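Local coordinates for phosphotriesterase homology protein (Escherichia coli, PDB 1BF6) that hydrolyses phosphorylated glyceryl acetates as well as aromatic acetates and propionates, using two zinc ions bound in each subunit, at residues R48-M53 / T72-V77; F64-M69 / T115-G120; L29-F34 / T244-L249. All coordinates share one frame; numbering follows the deposited sequence.

Contact 1. Residues R48-M53 / T72-V77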
ATOM      1  N   ARG A  48      10.642   2.342 -10.745  1.00  6.91           N
ATOM      2  CA  ARG A  48       9.871   2.674 -11.932  1.00  8.09           C
ATOM      3  C   ARG A  48       8.356   2.745 -11.656  1.00  5.83           C
ATOM      4  O   ARG A  48       7.639   3.439 -12.370  1.00  7.81           O
ATOM      5  CB  ARG A  48      10.169   1.675 -13.063  1.00  8.78           C
ATOM      6  CG  ARG A  48      11.592   1.770 -13.611  1.00 10.26           C
ATOM      7  CD  ARG A  48      11.798   3.100 -14.328  1.00 11.83           C
ATOM      8  NE  ARG A  48      13.151   3.252 -14.871  1.00 15.08           N
ATOM      9  CZ  ARG A  48      14.172   3.817 -14.226  1.00 13.67           C
ATOM     10  NH1 ARG A  48      14.024   4.298 -12.996  1.00 12.37           N
ATOM     11  NH2 ARG A  48      15.353   3.890 -14.814  1.00 12.20           N
ATOM     12  N   ASN A  49       7.907   2.075 -10.595  1.00  7.77           N
ATOM     13  CA  ASN A  49       6.476   2.034 -10.229  1.00  9.00           C
ATOM     14  C   ASN A  49       6.192   2.357  -8.763  1.00  7.66           C
ATOM     15  O   ASN A  49       6.934   1.948  -7.873  1.00  7.71           O
ATOM     16  CB  ASN A  49       5.901   0.633 -10.491  1.00  8.19           C
ATOM     17  CG  ASN A  49       6.384   0.037 -11.798  1.00  8.07           C
ATOM     18  OD1 ASN A  49       5.949   0.437 -12.876  1.00  8.91           O
ATOM     19  ND2 ASN A  49       7.320  -0.899 -11.703  1.00  9.18           N
ATOM     20  N   VAL A  50       5.051   3.003  -8.522  1.00  7.24           N
ATOM     21  CA  VAL A  50       4.604   3.338  -7.168  1.00  7.27           C
ATOM     22  C   VAL A  50       3.122   2.980  -7.122  1.00  5.43           C
ATOM     23  O   VAL A  50       2.371   3.449  -7.967  1.00  5.81           O
ATOM     24  CB  VAL A  50       4.732   4.863  -6.831  1.00  5.56           C
ATOM     25  CG1 VAL A  50       4.075   5.154  -5.472  1.00  5.64           C
ATOM     26  CG2 VAL A  50       6.215   5.278  -6.766  1.00  5.91           C
ATOM     27  N   ILE A  51       2.741   2.142  -6.157  1.00  6.31           N
ATOM     28  CA  ILE A  51       1.345   1.735  -5.972  1.00  8.29           C
ATOM     29  C   ILE A  51       0.732   2.738  -4.975  1.00  7.44           C
ATOM     30  O   ILE A  51       1.035   2.717  -3.778  1.00  8.96           O
ATOM     31  CB  ILE A  51       1.229   0.293  -5.408  1.00  7.11           C
ATOM     32  CG1 ILE A  51       2.217  -0.651  -6.120  1.00  9.85           C
ATOM     33  CG2 ILE A  51      -0.219  -0.235  -5.592  1.00  8.89           C
ATOM     34  CD1 ILE A  51       2.068  -0.722  -7.643  1.00  5.95           C
ATOM     35  N   GLU A  52      -0.097   3.628  -5.501  1.00  8.79           N
ATOM     36  CA  GLU A  52      -0.735   4.673  -4.715  1.00  7.95           C
ATOM     37  C   GLU A  52      -1.981   4.153  -3.983  1.00 10.24           C
ATOM     38  O   GLU A  52      -2.932   3.666  -4.610  1.00  9.74           O
ATOM     39  CB  GLU A  52      -1.023   5.856  -5.633  1.00  9.28           C
ATOM     40  CG  GLU A  52      -0.726   7.217  -5.008  1.00  9.35           C
ATOM     41  CD  GLU A  52      -1.872   7.743  -4.173  1.00 11.57           C
ATOM     42  OE1 GLU A  52      -2.984   7.179  -4.264  1.00  8.50           O
ATOM     43  OE2 GLU A  52      -1.669   8.735  -3.437  1.00 10.18           O
ATOM     44  N   MET A  53      -1.970   4.313  -2.658  1.00  8.01           N
ATOM     45  CA  MET A  53      -3.008   3.813  -1.754  1.00  6.76           C
ATOM     46  C   MET A  53      -4.128   4.750  -1.310  1.00  7.13           C
ATOM     47  O   MET A  53      -4.874   4.417  -0.378  1.00  7.30           O
ATOM     48  CB  MET A  53      -2.322   3.278  -0.497  1.00  9.24           C
ATOM     49  CG  MET A  53      -1.282   2.192  -0.749  1.00 10.56           C
ATOM     50  SD  MET A  53      -2.026   0.569  -1.089  1.00 10.03           S
ATOM     51  CE  MET A  53      -1.845   0.530  -2.782  1.00  9.86           C
ATOM     52  N   THR A  72       7.648  13.286 -14.488  1.00 15.65           N
ATOM     53  CA  THR A  72       8.780  12.439 -14.108  1.00 13.84           C
ATOM     54  C   THR A  72       8.979  11.107 -14.849  1.00 15.21           C
ATOM     55  O   THR A  72      10.067  10.528 -14.803  1.00 14.74           O
ATOM     56  CB  THR A  72       8.702  12.127 -12.609  1.00 14.11           C
ATOM     57  OG1 THR A  72       7.558  11.299 -12.349  1.00 14.43           O
ATOM     58  CG2 THR A  72       8.550  13.409 -11.809  1.00 11.89           C
ATOM     59  N   GLY A  73       7.934  10.597 -15.498  1.00 12.95           N
ATOM     60  CA  GLY A  73       8.065   9.331 -16.195  1.00 11.86           C
ATOM     61  C   GLY A  73       7.854   8.130 -15.287  1.00 13.06           C
ATOM     62  O   GLY A  73       7.909   6.982 -15.736  1.00 11.73           O
ATOM     63  N   ILE A  74       7.631   8.372 -13.998  1.00 11.82           N
ATOM     64  CA  ILE A  74       7.399   7.259 -13.096  1.00 11.89           C
ATOM     65  C   ILE A  74       5.984   6.728 -13.380  1.00 11.85           C
ATOM     66  O   ILE A  74       5.159   7.434 -13.963  1.00  9.65           O
ATOM     67  CB  ILE A  74       7.563   7.663 -11.611  1.00 12.35           C
ATOM     68  CG1 ILE A  74       7.887   6.414 -10.779  1.00 12.39           C
ATOM     69  CG2 ILE A  74       6.322   8.421 -11.112  1.00 13.23           C
ATOM     70  CD1 ILE A  74       8.358   6.691  -9.386  1.00 14.16           C
ATOM     71  N   ASN A  75       5.760   5.451 -13.086  1.00 12.47           N
ATOM     72  CA  ASN A  75       4.445   4.853 -13.301  1.00 13.30           C
ATOM     73  C   ASN A  75       3.696   4.764 -11.978  1.00 11.71           C
ATOM     74  O   ASN A  75       4.201   4.218 -10.998  1.00 10.19           O
ATOM     75  CB  ASN A  75       4.554   3.461 -13.930  1.00 14.69           C
ATOM     76  CG  ASN A  75       3.187   2.854 -14.220  1.00 17.57           C
ATOM     77  OD1 ASN A  75       2.831   1.798 -13.688  1.00 18.58           O
ATOM     78  ND2 ASN A  75       2.409   3.531 -15.063  1.00 18.23           N
ATOM     79  N   VAL A  76       2.481   5.293 -11.956  1.00 11.94           N
ATOM     80  CA  VAL A  76       1.685   5.269 -10.740  1.00 11.67           C
ATOM     81  C   VAL A  76       0.425   4.412 -10.902  1.00 11.06           C
ATOM     82  O   VAL A  76      -0.371   4.639 -11.817  1.00 12.86           O
ATOM     83  CB  VAL A  76       1.253   6.691 -10.331  1.00 12.16           C
ATOM     84  CG1 VAL A  76       0.369   6.632  -9.097  1.00 10.53           C
ATOM     85  CG2 VAL A  76       2.484   7.566 -10.066  1.00 12.36           C
ATOM     86  N   VAL A  77       0.269   3.425 -10.026  1.00  9.54           N
ATOM     87  CA  VAL A  77      -0.913   2.577 -10.049  1.00 10.88           C
ATOM     88  C   VAL A  77      -1.884   3.122  -9.002  1.00 10.29           C
ATOM     89  O   VAL A  77      -1.590   3.091  -7.807  1.00  9.24           O
ATOM     90  CB  VAL A  77      -0.586   1.103  -9.716  1.00 11.68           C
ATOM     91  CG1 VAL A  77      -1.878   0.272  -9.669  1.00 10.30           C
ATOM     92  CG2 VAL A  77       0.395   0.535 -10.757  1.00 11.52           C
TER
HETATM   93  O   HOH W   1       8.446   4.289 -14.839  1.00 14.92           O
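Val77, Val50 and Asn75 lose the most surface where strand 47-52 pairs in parallel with strand 75-80. Val50 is gripped through its backbone. Its N donates to Asn75 O at 2.9 Å, nearly along the C=O axis, and its O accepts from Val77 N at 2.9 Å. Its side chain lies on the same face as Val76, and CG2, set beside the backbone N, meets Ile74 CD1 at 3.7 Å. Val77 projects from the opposite face, alongside Ile51; Val77 CG2 touches Ile51 CD1 at 3.8 Å. Its O accepts from Glu52 N, the last bond of the series. Asn75 opens the series, its N reaching Arg48 O at 2.8 Å. Its CG is anti to the backbone N (chi1 -177°). Its CB meets Asn49 OD1 at 3.5 Å, and the two amide planes are almost perpendicular. A water donates to both Arg48 O and Gly73 O, linking strand 47-52 to the turn before strand 75-80. This is the pairing of a beta-alpha-beta unit in the TIM barrel. On its other edge strand 47-52 bonds to strand 7-12, with Asn49 ND2 held by Asp3 O and Thr8 OG1. Helix 62-72 covers Val76 with Met65 and Met69, and helix 32-44 covers Ile74.

Contact 2. Residues F64-M69 / T115-G120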
ATOM      1  N   PHE A  64      -3.596  14.873 -10.421  1.00 12.36           N
ATOM      2  CA  PHE A  64      -2.308  15.116  -9.777  1.00 11.95           C
ATOM      3  C   PHE A  64      -1.366  13.962 -10.084  1.00 12.62           C
ATOM      4  O   PHE A  64      -0.182  14.173 -10.360  1.00 10.93           O
ATOM      5  CB  PHE A  64      -2.527  15.210  -8.268  1.00 13.41           C
ATOM      6  CG  PHE A  64      -1.308  15.618  -7.487  1.00 13.48           C
ATOM      7  CD1 PHE A  64      -0.337  14.685  -7.138  1.00 14.79           C
ATOM      8  CD2 PHE A  64      -1.172  16.931  -7.037  1.00 15.55           C
ATOM      9  CE1 PHE A  64       0.750  15.052  -6.345  1.00 16.12           C
ATOM     10  CE2 PHE A  64      -0.092  17.308  -6.246  1.00 16.94           C
ATOM     11  CZ  PHE A  64       0.864  16.372  -5.902  1.00 15.97           C
ATOM     12  N   MET A  65      -1.898  12.738 -10.015  1.00 12.25           N
ATOM     13  CA  MET A  65      -1.105  11.540 -10.295  1.00 12.87           C
ATOM     14  C   MET A  65      -0.741  11.454 -11.780  1.00 12.99           C
ATOM     15  O   MET A  65       0.380  11.070 -12.125  1.00 13.45           O
ATOM     16  CB  MET A  65      -1.837  10.279  -9.822  1.00 11.70           C
ATOM     17  CG  MET A  65      -2.086  10.254  -8.307  1.00 12.32           C
ATOM     18  SD  MET A  65      -2.704   8.699  -7.647  1.00 11.66           S
ATOM     19  CE  MET A  65      -4.445   8.785  -8.142  1.00 11.11           C
ATOM     20  N   LEU A  66      -1.680  11.830 -12.651  1.00 12.35           N
ATOM     21  CA  LEU A  66      -1.443  11.821 -14.096  1.00 12.83           C
ATOM     22  C   LEU A  66      -0.333  12.818 -14.421  1.00 13.31           C
ATOM     23  O   LEU A  66       0.523  12.560 -15.278  1.00 12.60           O
ATOM     24  CB  LEU A  66      -2.706  12.239 -14.862  1.00 14.04           C
ATOM     25  CG  LEU A  66      -3.837  11.215 -15.024  1.00 15.49           C
ATOM     26  CD1 LEU A  66      -5.056  11.904 -15.633  1.00 12.33           C
ATOM     27  CD2 LEU A  66      -3.365  10.051 -15.905  1.00 14.80           C
ATOM     28  N   ASP A  67      -0.377  13.964 -13.740  1.00 12.93           N
ATOM     29  CA  ASP A  67       0.604  15.026 -13.932  1.00 13.92           C
ATOM     30  C   ASP A  67       1.987  14.603 -13.452  1.00 12.51           C
ATOM     31  O   ASP A  67       2.976  14.868 -14.136  1.00 14.60           O
ATOM     32  CB  ASP A  67       0.167  16.310 -13.219  1.00 13.19           C
ATOM     33  CG  ASP A  67      -1.048  16.963 -13.863  1.00 15.29           C
ATOM     34  OD1 ASP A  67      -1.437  16.574 -14.985  1.00 15.30           O
ATOM     35  OD2 ASP A  67      -1.621  17.871 -13.237  1.00 16.18           O
ATOM     36  N   VAL A  68       2.054  13.962 -12.280  1.00 13.74           N
ATOM     37  CA  VAL A  68       3.328  13.493 -11.733  1.00 12.61           C
ATOM     38  C   VAL A  68       3.974  12.536 -12.735  1.00 14.06           C
ATOM     39  O   VAL A  68       5.158  12.658 -13.024  1.00 14.77           O
ATOM     40  CB  VAL A  68       3.154  12.797 -10.354  1.00 12.71           C
ATOM     41  CG1 VAL A  68       4.408  12.018  -9.985  1.00 13.29           C
ATOM     42  CG2 VAL A  68       2.874  13.832  -9.275  1.00 11.09           C
ATOM     43  N   MET A  69       3.183  11.614 -13.288  1.00 12.92           N
ATOM     44  CA  MET A  69       3.681  10.653 -14.280  1.00 13.74           C
ATOM     45  C   MET A  69       4.207  11.343 -15.542  1.00 14.28           C
ATOM     46  O   MET A  69       5.245  10.964 -16.095  1.00 15.18           O
ATOM     47  CB  MET A  69       2.577   9.670 -14.684  1.00 11.83           C
ATOM     48  CG  MET A  69       2.172   8.677 -13.614  1.00 13.02           C
ATOM     49  SD  MET A  69       1.248   7.261 -14.326  1.00 15.15           S
ATOM     50  CE  MET A  69      -0.432   7.863 -14.178  1.00 13.06           C
ATOM     51  N   THR A 115     -11.251  11.420 -14.899  1.00 14.64           N
ATOM     52  CA  THR A 115     -10.120  11.374 -15.819  1.00 14.99           C
ATOM     53  C   THR A 115     -10.068  10.037 -16.555  1.00 17.30           C
ATOM     54  O   THR A 115     -10.846   9.118 -16.277  1.00 18.20           O
ATOM     55  CB  THR A 115      -8.754  11.562 -15.075  1.00 13.22           C
ATOM     56  OG1 THR A 115      -8.475  10.405 -14.276  1.00 12.36           O
ATOM     57  CG2 THR A 115      -8.784  12.782 -14.168  1.00 12.68           C
ATOM     58  N   GLU A 116      -9.084   9.921 -17.438  1.00 19.09           N
ATOM     59  CA  GLU A 116      -8.851   8.718 -18.223  1.00 19.94           C
ATOM     60  C   GLU A 116      -8.135   7.646 -17.383  1.00 18.41           C
ATOM     61  O   GLU A 116      -8.101   6.477 -17.765  1.00 20.54           O
ATOM     62  CB  GLU A 116      -8.018   9.066 -19.467  1.00 22.47           C
ATOM     63  CG  GLU A 116      -6.566   9.539 -19.175  1.00 26.83           C
ATOM     64  CD  GLU A 116      -6.395  11.061 -19.035  1.00 30.56           C
ATOM     65  OE1 GLU A 116      -7.376  11.787 -18.725  1.00 27.99           O
ATOM     66  OE2 GLU A 116      -5.248  11.532 -19.233  1.00 32.52           O
ATOM     67  N   LEU A 117      -7.564   8.041 -16.244  1.00 15.68           N
ATOM     68  CA  LEU A 117      -6.863   7.101 -15.365  1.00 14.29           C
ATOM     69  C   LEU A 117      -7.860   6.139 -14.704  1.00 13.39           C
ATOM     70  O   LEU A 117      -8.957   6.547 -14.319  1.00 12.90           O
ATOM     71  CB  LEU A 117      -6.063   7.867 -14.283  1.00 15.14           C
ATOM     72  CG  LEU A 117      -5.189   7.066 -13.300  1.00 15.14           C
ATOM     73  CD1 LEU A 117      -4.161   6.228 -14.075  1.00 15.89           C
ATOM     74  CD2 LEU A 117      -4.474   7.992 -12.320  1.00 15.67           C
ATOM     75  N   LYS A 118      -7.475   4.866 -14.581  1.00 11.93           N
ATOM     76  CA  LYS A 118      -8.322   3.849 -13.960  1.00 11.55           C
ATOM     77  C   LYS A 118      -7.630   3.259 -12.753  1.00 10.97           C
ATOM     78  O   LYS A 118      -6.398   3.210 -12.707  1.00 11.52           O
ATOM     79  CB  LYS A 118      -8.614   2.705 -14.949  1.00 12.28           C
ATOM     80  CG  LYS A 118      -9.410   3.111 -16.177  1.00 12.91           C
ATOM     81  CD  LYS A 118      -9.457   1.989 -17.194  1.00 19.12           C
ATOM     82  CE  LYS A 118     -10.182   2.424 -18.463  1.00 19.90           C
ATOM     83  NZ  LYS A 118      -9.503   3.585 -19.101  1.00 24.49           N
ATOM     84  N   ALA A 119      -8.414   2.792 -11.783  1.00  8.50           N
ATOM     85  CA  ALA A 119      -7.850   2.151 -10.604  1.00  9.50           C
ATOM     86  C   ALA A 119      -7.302   0.775 -11.016  1.00 11.02           C
ATOM     87  O   ALA A 119      -7.966   0.019 -11.747  1.00  8.93           O
ATOM     88  CB  ALA A 119      -8.910   1.992  -9.515  1.00 10.36           C
ATOM     89  N   GLY A 120      -6.076   0.479 -10.590  1.00  9.27           N
ATOM     90  CA  GLY A 120      -5.463  -0.795 -10.908  1.00  6.66           C
ATOM     91  C   GLY A 120      -5.449  -1.778  -9.755  1.00  8.67           C
ATOM     92  O   GLY A 120      -5.014  -2.919  -9.930  1.00 10.89           O
TER
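Leu117 has CG anti to its backbone N (chi1 -177°), which sets its methyls beside Met65 and Met69. Leu66 has CG anti to its carbonyl carbon (chi1 -77°), so that CD1 and CD2 meet residues 115-117. Glu116 takes the crowded position between N and carbonyl carbon and then bends at chi2, which folds its carboxylate back over Leu66.

Leu66 carries most of the contact. The two leucines slide past each other in opposite directions, and Leu66 CD2 lies 3.8 Å from Leu117 CB. The other methyl, Leu66 CD1, meets two neighbours roughly at right angles. It touches Thr115 CB at 3.8 Å and Glu116 OE2 at 3.6 Å. The latter is van der Waals contact between a methyl and a carboxylate oxygen. Looser touches flank the pair. Met65 CE approaches Leu117 CD2 at 4.3 Å, and Met69 CE approaches Leu117 CD1 at 4.1 Å. No hydrogen bond crosses between the segments, so the contact is held by apolar packing.

The turn itself is fixed from within. Thr115 OG1 accepts from Leu117 N at 3.2 Å, an ST turn, and is also bonded to Ile112 O. This sets the backbone that presents Leu117.

The contact lies near the surface and joins the face of helix 62-72 that carries Met65, Leu66 and Met69 to the connection between helix 97-109 and strand 122-126. Beneath it, Met65 and Met69 also rest on Val76 of strand 75-80. The opposite side of the helix, with Phe64 and Val68, packs on helix 32-44.

Contact 3. Residues L29-F34 / T244-L249. With SO4 (sulfate ion), chain F.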
ATOM      1  N   LEU A  29      -0.997  16.000   1.999  1.00 12.84           N
ATOM      2  CA  LEU A  29       0.172  15.756   1.149  1.00 12.85           C
ATOM      3  C   LEU A  29      -0.213  16.038  -0.302  1.00 13.93           C
ATOM      4  O   LEU A  29      -0.721  15.160  -1.003  1.00 14.30           O
ATOM      5  CB  LEU A  29       0.659  14.312   1.327  1.00 13.15           C
ATOM      6  CG  LEU A  29       1.922  13.911   0.563  1.00 13.51           C
ATOM      7  CD1 LEU A  29       3.133  14.653   1.129  1.00 13.48           C
ATOM      8  CD2 LEU A  29       2.119  12.420   0.687  1.00 14.32           C
ATOM      9  N   ASP A  30       0.027  17.273  -0.744  1.00 13.68           N
ATOM     10  CA  ASP A  30      -0.323  17.693  -2.095  1.00 13.78           C
ATOM     11  C   ASP A  30       0.657  18.703  -2.701  1.00 13.29           C
ATOM     12  O   ASP A  30       0.283  19.478  -3.584  1.00 11.52           O
ATOM     13  CB  ASP A  30      -1.734  18.307  -2.092  1.00 15.22           C
ATOM     14  CG  ASP A  30      -1.813  19.640  -1.323  1.00 18.66           C
ATOM     15  OD1 ASP A  30      -0.893  19.969  -0.533  1.00 17.75           O
ATOM     16  OD2 ASP A  30      -2.811  20.370  -1.515  1.00 16.11           O
ATOM     17  N   GLN A  31       1.898  18.705  -2.222  1.00 12.40           N
ATOM     18  CA  GLN A  31       2.899  19.643  -2.723  1.00 12.66           C
ATOM     19  C   GLN A  31       3.550  19.094  -3.979  1.00 12.92           C
ATOM     20  O   GLN A  31       4.543  18.367  -3.933  1.00 14.50           O
ATOM     21  CB  GLN A  31       3.909  19.950  -1.627  1.00 10.20           C
ATOM     22  CG  GLN A  31       3.230  20.498  -0.369  1.00 12.32           C
ATOM     23  CD  GLN A  31       4.207  20.927   0.705  1.00 13.35           C
ATOM     24  OE1 GLN A  31       4.826  20.096   1.362  1.00 11.12           O
ATOM     25  NE2 GLN A  31       4.327  22.236   0.908  1.00 13.80           N
ATOM     26  N   TYR A  32       2.960  19.469  -5.104  1.00 12.99           N
ATOM     27  CA  TYR A  32       3.368  19.017  -6.415  1.00 13.86           C
ATOM     28  C   TYR A  32       4.853  19.016  -6.760  1.00 15.38           C
ATOM     29  O   TYR A  32       5.399  17.966  -7.104  1.00 14.53           O
ATOM     30  CB  TYR A  32       2.592  19.774  -7.485  1.00 14.79           C
ATOM     31  CG  TYR A  32       2.795  19.209  -8.867  1.00 15.26           C
ATOM     32  CD1 TYR A  32       2.353  17.921  -9.186  1.00 14.78           C
ATOM     33  CD2 TYR A  32       3.432  19.955  -9.855  1.00 13.61           C
ATOM     34  CE1 TYR A  32       2.543  17.397 -10.458  1.00 13.89           C
ATOM     35  CE2 TYR A  32       3.625  19.446 -11.127  1.00 13.96           C
ATOM     36  CZ  TYR A  32       3.177  18.165 -11.425  1.00 13.65           C
ATOM     37  OH  TYR A  32       3.349  17.676 -12.696  1.00 13.52           O
ATOM     38  N   ALA A  33       5.484  20.189  -6.735  1.00 13.93           N
ATOM     39  CA  ALA A  33       6.905  20.294  -7.068  1.00 13.94           C
ATOM     40  C   ALA A  33       7.752  19.341  -6.228  1.00 13.15           C
ATOM     41  O   ALA A  33       8.564  18.586  -6.769  1.00 13.67           O
ATOM     42  CB  ALA A  33       7.388  21.738  -6.911  1.00 11.38           C
ATOM     43  N   PHE A  34       7.528  19.342  -4.918  1.00 12.23           N
ATOM     44  CA  PHE A  34       8.269  18.472  -4.012  1.00 12.98           C
ATOM     45  C   PHE A  34       8.051  16.997  -4.327  1.00 13.96           C
ATOM     46  O   PHE A  34       9.001  16.213  -4.305  1.00 14.32           O
ATOM     47  CB  PHE A  34       7.863  18.717  -2.563  1.00 13.17           C
ATOM     48  CG  PHE A  34       8.224  20.076  -2.048  1.00 12.85           C
ATOM     49  CD1 PHE A  34       9.104  20.892  -2.742  1.00 12.44           C
ATOM     50  CD2 PHE A  34       7.689  20.528  -0.848  1.00 15.24           C
ATOM     51  CE1 PHE A  34       9.448  22.137  -2.248  1.00 13.49           C
ATOM     52  CE2 PHE A  34       8.026  21.775  -0.342  1.00 15.57           C
ATOM     53  CZ  PHE A  34       8.906  22.578  -1.046  1.00 14.47           C
ATOM     54  N   THR A 244       2.893   9.797   4.094  1.00 10.54           N
ATOM     55  CA  THR A 244       1.552  10.361   4.265  1.00 11.43           C
ATOM     56  C   THR A 244       1.516  11.846   4.654  1.00 12.94           C
ATOM     57  O   THR A 244       0.465  12.475   4.566  1.00 10.95           O
ATOM     58  CB  THR A 244       0.779   9.604   5.380  1.00 11.54           C
ATOM     59  OG1 THR A 244       1.499   9.703   6.616  1.00 13.04           O
ATOM     60  CG2 THR A 244       0.590   8.123   5.044  1.00  7.73           C
ATOM     61  N   ARG A 245       2.655  12.401   5.071  1.00 11.65           N
ATOM     62  CA  ARG A 245       2.718  13.797   5.519  1.00 12.04           C
ATOM     63  C   ARG A 245       3.731  14.671   4.811  1.00 11.48           C
ATOM     64  O   ARG A 245       4.736  14.185   4.300  1.00  8.62           O
ATOM     65  CB  ARG A 245       3.046  13.828   7.009  1.00 14.73           C
ATOM     66  CG  ARG A 245       2.010  13.163   7.885  1.00 20.04           C
ATOM     67  CD  ARG A 245       2.540  13.030   9.287  1.00 24.51           C
ATOM     68  NE  ARG A 245       1.504  12.616  10.225  1.00 28.71           N
ATOM     69  CZ  ARG A 245       1.106  13.352  11.258  1.00 32.92           C
ATOM     70  NH1 ARG A 245       1.652  14.547  11.477  1.00 32.80           N
ATOM     71  NH2 ARG A 245       0.199  12.872  12.105  1.00 33.27           N
ATOM     72  N   ARG A 246       3.468  15.974   4.796  1.00 11.14           N
ATOM     73  CA  ARG A 246       4.386  16.938   4.183  1.00 11.90           C
ATOM     74  C   ARG A 246       5.738  16.875   4.918  1.00 11.13           C
ATOM     75  O   ARG A 246       6.795  16.968   4.294  1.00 12.05           O
ATOM     76  CB  ARG A 246       3.823  18.363   4.280  1.00 11.49           C
ATOM     77  CG  ARG A 246       2.545  18.592   3.494  1.00 13.51           C
ATOM     78  CD  ARG A 246       1.994  19.994   3.749  1.00 16.10           C
ATOM     79  NE  ARG A 246       0.994  20.399   2.760  1.00 14.98           N
ATOM     80  CZ  ARG A 246       0.647  21.663   2.522  1.00 16.94           C
ATOM     81  NH1 ARG A 246       1.218  22.652   3.202  1.00 16.33           N
ATOM     82  NH2 ARG A 246      -0.265  21.944   1.601  1.00 14.49           N
ATOM     83  N   SER A 247       5.688  16.658   6.232  1.00 11.38           N
ATOM     84  CA  SER A 247       6.897  16.589   7.048  1.00 11.85           C
ATOM     85  C   SER A 247       7.777  15.377   6.738  1.00 11.80           C
ATOM     86  O   SER A 247       8.909  15.283   7.219  1.00 11.02           O
ATOM     87  CB  SER A 247       6.560  16.666   8.548  1.00 11.71           C
ATOM     88  OG  SER A 247       5.754  15.589   8.991  1.00 13.82           O
ATOM     89  N   HIS A 248       7.248  14.445   5.945  1.00 11.05           N
ATOM     90  CA  HIS A 248       8.004  13.259   5.534  1.00 11.23           C
ATOM     91  C   HIS A 248       8.886  13.583   4.312  1.00  9.42           C
ATOM     92  O   HIS A 248       9.857  12.878   4.033  1.00 11.08           O
ATOM     93  CB  HIS A 248       7.056  12.097   5.175  1.00  9.65           C
ATOM     94  CG  HIS A 248       6.289  11.539   6.336  1.00 14.13           C
ATOM     95  ND1 HIS A 248       5.094  10.867   6.182  1.00 12.20           N
ATOM     96  CD2 HIS A 248       6.564  11.511   7.662  1.00 13.94           C
ATOM     97  CE1 HIS A 248       4.670  10.442   7.359  1.00 14.25           C
ATOM     98  NE2 HIS A 248       5.545  10.820   8.274  1.00 16.18           N
ATOM     99  N   LEU A 249       8.517  14.626   3.574  1.00  9.23           N
ATOM    100  CA  LEU A 249       9.238  15.053   2.382  1.00 10.55           C
ATOM    101  C   LEU A 249      10.586  15.690   2.740  1.00 11.96           C
ATOM    102  O   LEU A 249      10.706  16.370   3.753  1.00 12.08           O
ATOM    103  CB  LEU A 249       8.387  16.040   1.583  1.00 10.31           C
ATOM    104  CG  LEU A 249       6.972  15.561   1.191  1.00 12.27           C
ATOM    105  CD1 LEU A 249       6.317  16.614   0.300  1.00  9.61           C
ATOM    106  CD2 LEU A 249       7.031  14.212   0.485  1.00  9.52           C
TER
HETATM  107  S   SO4 F 295       1.291   8.562  10.161  1.00 55.95           S
HETATM  108  O1  SO4 F 295       1.183   9.374  11.370  1.00 57.18           O
HETATM  109  O2  SO4 F 295       0.400   9.162   9.079  1.00 55.43           O
HETATM  110  O3  SO4 F 295       2.735   8.517   9.589  1.00 55.38           O
HETATM  111  O4  SO4 F 295       0.901   7.122  10.486  1.00 56.19           O
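The guanidinium of Arg246 has Gln31 CG over one face, 3.8 Å above the plane, and Asp30 OD1 at its edge. The Gln31 amide is stacked on it, the two planes only 3° apart, although the side chains cross at about a right angle. The His248 ring has Arg245 CB over one face. At its edge, in the ring plane, are Thr244 N and an oxygen of a sulfate ion.

Arg246 reaches Asp30 with an extended chain from CG to NE. Arg246 NH2 donates to Asp30 OD1 at 3.0 Å, forming a salt bridge on the syn lone pair. Carboxylate and guanidinium are nearly coplanar. Arg246 NE bonds to Arg28 O, and Asp30 OD2 pairs with Arg28. Gln31 OE1 lies 3.5 Å from Arg246 CG and is itself held by Asn252 ND2. An alanine in place of Arg246 would probably loosen the 244-249 loop from Asp30 and Gln31, since the salt bridge, the amide stack and the bond to Arg28 O would go.

The apolar part centres on Leu249. Its CD1 meets Leu29 CD1 at 3.8 Å and Phe34 CB at 3.9 Å. Leu29 CD1 also packs against the backbone at Arg245 O.

Thr244 N donates to His248 ND1 at 3.2 Å, so that ring nitrogen acts as an acceptor. Thr244 OG1 donates to sulfate O2 at 2.8 Å, while the bond from Arg245 NE is weak and Arg245 NH1 forms a salt bridge with Asp26 OD2. Thr244 also lies close to a zinc ion and its ligands His13 and Asp242. The sulfate, probably from the crystallisation liquor, is also bonded by Lys212 NZ and Tyr215 OH. This cluster of donors could hold an anion, perhaps the phosphate required in the glyceryl acetate substrates.

From the N terminus, residues 29-34 come first and meet 244-249 much later in the chain, so contact 3 closes the longest loop, of 209 intervening residues. Contacts 1 and 2 both lie within it. Contact 1 starts at 48-53 and closes at 72-77, across helix 62-72. Contact 2 starts on that helix, before contact 1 closes, and ends at 115-120; the two therefore cross. They touch where Met65 and Met69 pack on strands 47-52 and 75-80 and where Val77 meets Gly120. Contact 2 meets contact 3 where Phe64 and Val68 pack on Tyr32. Together they tie the early barrel strands and their helices to the loop after strand 237-239.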